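Local coordinates for ATP phosphoribosyltransferase (Methanobacterium thermoautotrophicum, PDB 2VD3) that catalyses the first step of histidine biosynthesis, the condensation of ATP with 5-phosphoribose 1-diphosphate to form phosphoribosyl-ATP, and is inhibited by histidine, at the interface of chains A and B. Residues are numbered along the deposited sequence; one frame, centred on the assembly and turned at random. Chains: chain A/B, ATP phosphoribosyltransferase.

The interface of chains A and B. Residues chain A 6, 50, 60, 63, 65; chain B 142, 152-154.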
ATOM      1  N   ARG A   6       9.203  25.096 -17.280  1.00 49.65           N
ATOM      2  CA  ARG A   6       8.891  23.825 -16.678  1.00 48.99           C
ATOM      3  C   ARG A   6       9.848  23.630 -15.515  1.00 48.35           C
ATOM      4  O   ARG A   6      11.067  23.698 -15.686  1.00 48.19           O
ATOM      5  CB  ARG A   6       9.029  22.705 -17.719  1.00 48.89           C
ATOM      6  CG  ARG A   6       8.700  21.310 -17.203  1.00 49.28           C
ATOM      7  CD  ARG A   6       9.103  20.231 -18.203  1.00 49.27           C
ATOM      8  NE  ARG A   6       8.155  20.185 -19.308  1.00 51.05           N
ATOM      9  CZ  ARG A   6       8.420  19.727 -20.526  1.00 51.15           C
ATOM     10  NH1 ARG A   6       7.472  19.754 -21.449  1.00 50.04           N
ATOM     11  NH2 ARG A   6       9.627  19.255 -20.826  1.00 52.90           N
ATOM     12  N   MET A  50       6.882  19.441 -13.806  1.00 46.90           N
ATOM     13  CA  MET A  50       7.149  18.063 -14.179  1.00 47.57           C
ATOM     14  C   MET A  50       7.553  17.242 -12.960  1.00 47.24           C
ATOM     15  O   MET A  50       8.555  17.540 -12.304  1.00 47.74           O
ATOM     16  CB  MET A  50       8.239  17.966 -15.253  1.00 47.47           C
ATOM     17  CG  MET A  50       8.470  16.522 -15.699  1.00 47.91           C
ATOM     18  SD  MET A  50       9.668  16.272 -17.017  1.00 49.07           S
ATOM     19  CE  MET A  50      11.157  16.886 -16.232  1.00 45.35           C
ATOM     20  N   PHE A  60      17.902  16.276 -15.896  1.00 44.15           N
ATOM     21  CA  PHE A  60      16.794  16.898 -16.622  1.00 43.96           C
ATOM     22  C   PHE A  60      17.005  18.400 -16.772  1.00 43.95           C
ATOM     23  O   PHE A  60      16.687  18.989 -17.824  1.00 44.04           O
ATOM     24  CB  PHE A  60      15.436  16.645 -15.944  1.00 43.94           C
ATOM     25  CG  PHE A  60      14.974  15.207 -15.986  1.00 44.11           C
ATOM     26  CD1 PHE A  60      15.547  14.284 -16.865  1.00 43.67           C
ATOM     27  CD2 PHE A  60      13.933  14.779 -15.148  1.00 42.79           C
ATOM     28  CE1 PHE A  60      15.095  12.954 -16.893  1.00 43.82           C
ATOM     29  CE2 PHE A  60      13.478  13.464 -15.180  1.00 42.25           C
ATOM     30  CZ  PHE A  60      14.057  12.550 -16.049  1.00 42.65           C
ATOM     31  N   ASP A  63      20.206  19.183 -19.078  1.00 46.25           N
ATOM     32  CA  ASP A  63      19.950  18.910 -20.485  1.00 47.17           C
ATOM     33  C   ASP A  63      18.906  19.824 -21.102  1.00 47.05           C
ATOM     34  O   ASP A  63      18.903  20.038 -22.305  1.00 47.33           O
ATOM     35  CB  ASP A  63      19.565  17.444 -20.681  1.00 47.50           C
ATOM     36  CG  ASP A  63      20.758  16.507 -20.538  1.00 50.28           C
ATOM     37  OD1 ASP A  63      21.883  16.874 -20.994  1.00 53.08           O
ATOM     38  OD2 ASP A  63      20.573  15.403 -19.970  1.00 52.75           O
ATOM     39  N   ALA A  65      15.472  19.472 -20.373  1.00 47.28           N
ATOM     40  CA  ALA A  65      14.147  18.856 -20.299  1.00 46.90           C
ATOM     41  C   ALA A  65      13.278  19.613 -19.297  1.00 46.68           C
ATOM     42  O   ALA A  65      12.050  19.627 -19.413  1.00 47.27           O
ATOM     43  CB  ALA A  65      14.258  17.403 -19.908  1.00 46.84           C
TER
ATOM     44  N   LEU B 142      19.311   7.167 -16.075  1.00 48.40           N
ATOM     45  CA  LEU B 142      18.039   7.482 -15.413  1.00 48.21           C
ATOM     46  C   LEU B 142      17.681   6.437 -14.352  1.00 48.38           C
ATOM     47  O   LEU B 142      18.169   5.306 -14.399  1.00 48.06           O
ATOM     48  CB  LEU B 142      16.902   7.613 -16.433  1.00 48.01           C
ATOM     49  CG  LEU B 142      16.952   8.729 -17.492  1.00 48.49           C
ATOM     50  CD1 LEU B 142      15.766   8.631 -18.460  1.00 48.68           C
ATOM     51  CD2 LEU B 142      16.971  10.100 -16.847  1.00 48.41           C
ATOM     52  N   ILE B 152      10.336  13.871 -23.607  1.00 51.05           N
ATOM     53  CA  ILE B 152      10.692  15.049 -22.803  1.00 50.85           C
ATOM     54  C   ILE B 152      11.975  15.730 -23.301  1.00 50.89           C
ATOM     55  O   ILE B 152      12.259  16.868 -22.940  1.00 51.13           O
ATOM     56  CB  ILE B 152      10.780  14.719 -21.276  1.00 50.86           C
ATOM     57  CG1 ILE B 152      11.840  13.648 -21.003  1.00 50.67           C
ATOM     58  CG2 ILE B 152       9.410  14.275 -20.737  1.00 50.95           C
ATOM     59  CD1 ILE B 152      12.081  13.352 -19.547  1.00 50.73           C
ATOM     60  N   GLY B 153      12.742  15.030 -24.135  1.00 50.78           N
ATOM     61  CA  GLY B 153      13.930  15.609 -24.768  1.00 50.49           C
ATOM     62  C   GLY B 153      15.187  15.482 -23.936  1.00 50.33           C
ATOM     63  O   GLY B 153      15.985  16.418 -23.850  1.00 50.92           O
ATOM     64  N   VAL B 154      15.359  14.318 -23.327  1.00 49.86           N
ATOM     65  CA  VAL B 154      16.502  14.019 -22.485  1.00 49.54           C
ATOM     66  C   VAL B 154      17.520  13.257 -23.316  1.00 49.58           C
ATOM     67  O   VAL B 154      18.725  13.366 -23.096  1.00 49.83           O
ATOM     68  CB  VAL B 154      16.059  13.183 -21.254  1.00 49.64           C
ATOM     69  CG1 VAL B 154      17.235  12.472 -20.576  1.00 49.83           C
ATOM     70  CG2 VAL B 154      15.354  14.068 -20.275  1.00 49.50           C
TER
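The ring of A:Phe60 turns one face toward B:Ile152, whose methyl CD1 lies 4.0 Å above the ring plane, displaced from the ring centre toward the CE1 and CZ side; B:Val154 comes in over the CD1–CE1 rim from this same side, and B:Leu142 meets the CE1 corner from the other side of the plane. This patch belongs to the two-fold interface between two subunits of a long-subfamily HisG, and its twin recurs with the chains exchanged. With CG anti to the carbonyl carbon (chi1 -68°), A:Phe60 sends its ring from helix 57-63 toward these chain B methyls. Methyl CD2 of B:Leu142 touches CE1 of the ring at 3.4 Å, the two side chains crossing at about a right angle. From the isoleucine's side, CG2 of B:Val154 comes to 3.4 Å from ring atom CD1. That branch also meets CB of A:Ala65 at 3.5 Å, which places one valine methyl against both the ring and the loop after the helix. B:Ile152, at the end of helix 149-152, has CG1 between its backbone N and carbonyl carbon (chi1 60°), and the extended chain beyond carries CD1 to the ring. An alanine in place of A:Phe60 would probably open a gap beside B:Leu142, B:Ile152 and B:Val154 and leave their methyl groups without the aromatic surface they pack on. The other flat group, the guanidinium of A:Arg6, receives the carbonyl O of A:Ala65 at its edge, nearly in plane: NH2 donates to this O over 2.8 Å, with 155° at the hydrogen. This bond ties strand 5-10 to the loop bearing A:Ala65 and may help to steady its methyl against chain B. No polar atom here bonds across the interface; the carbonyl O of B:Ile152 lies 3.7 Å from CB of A:Ala65.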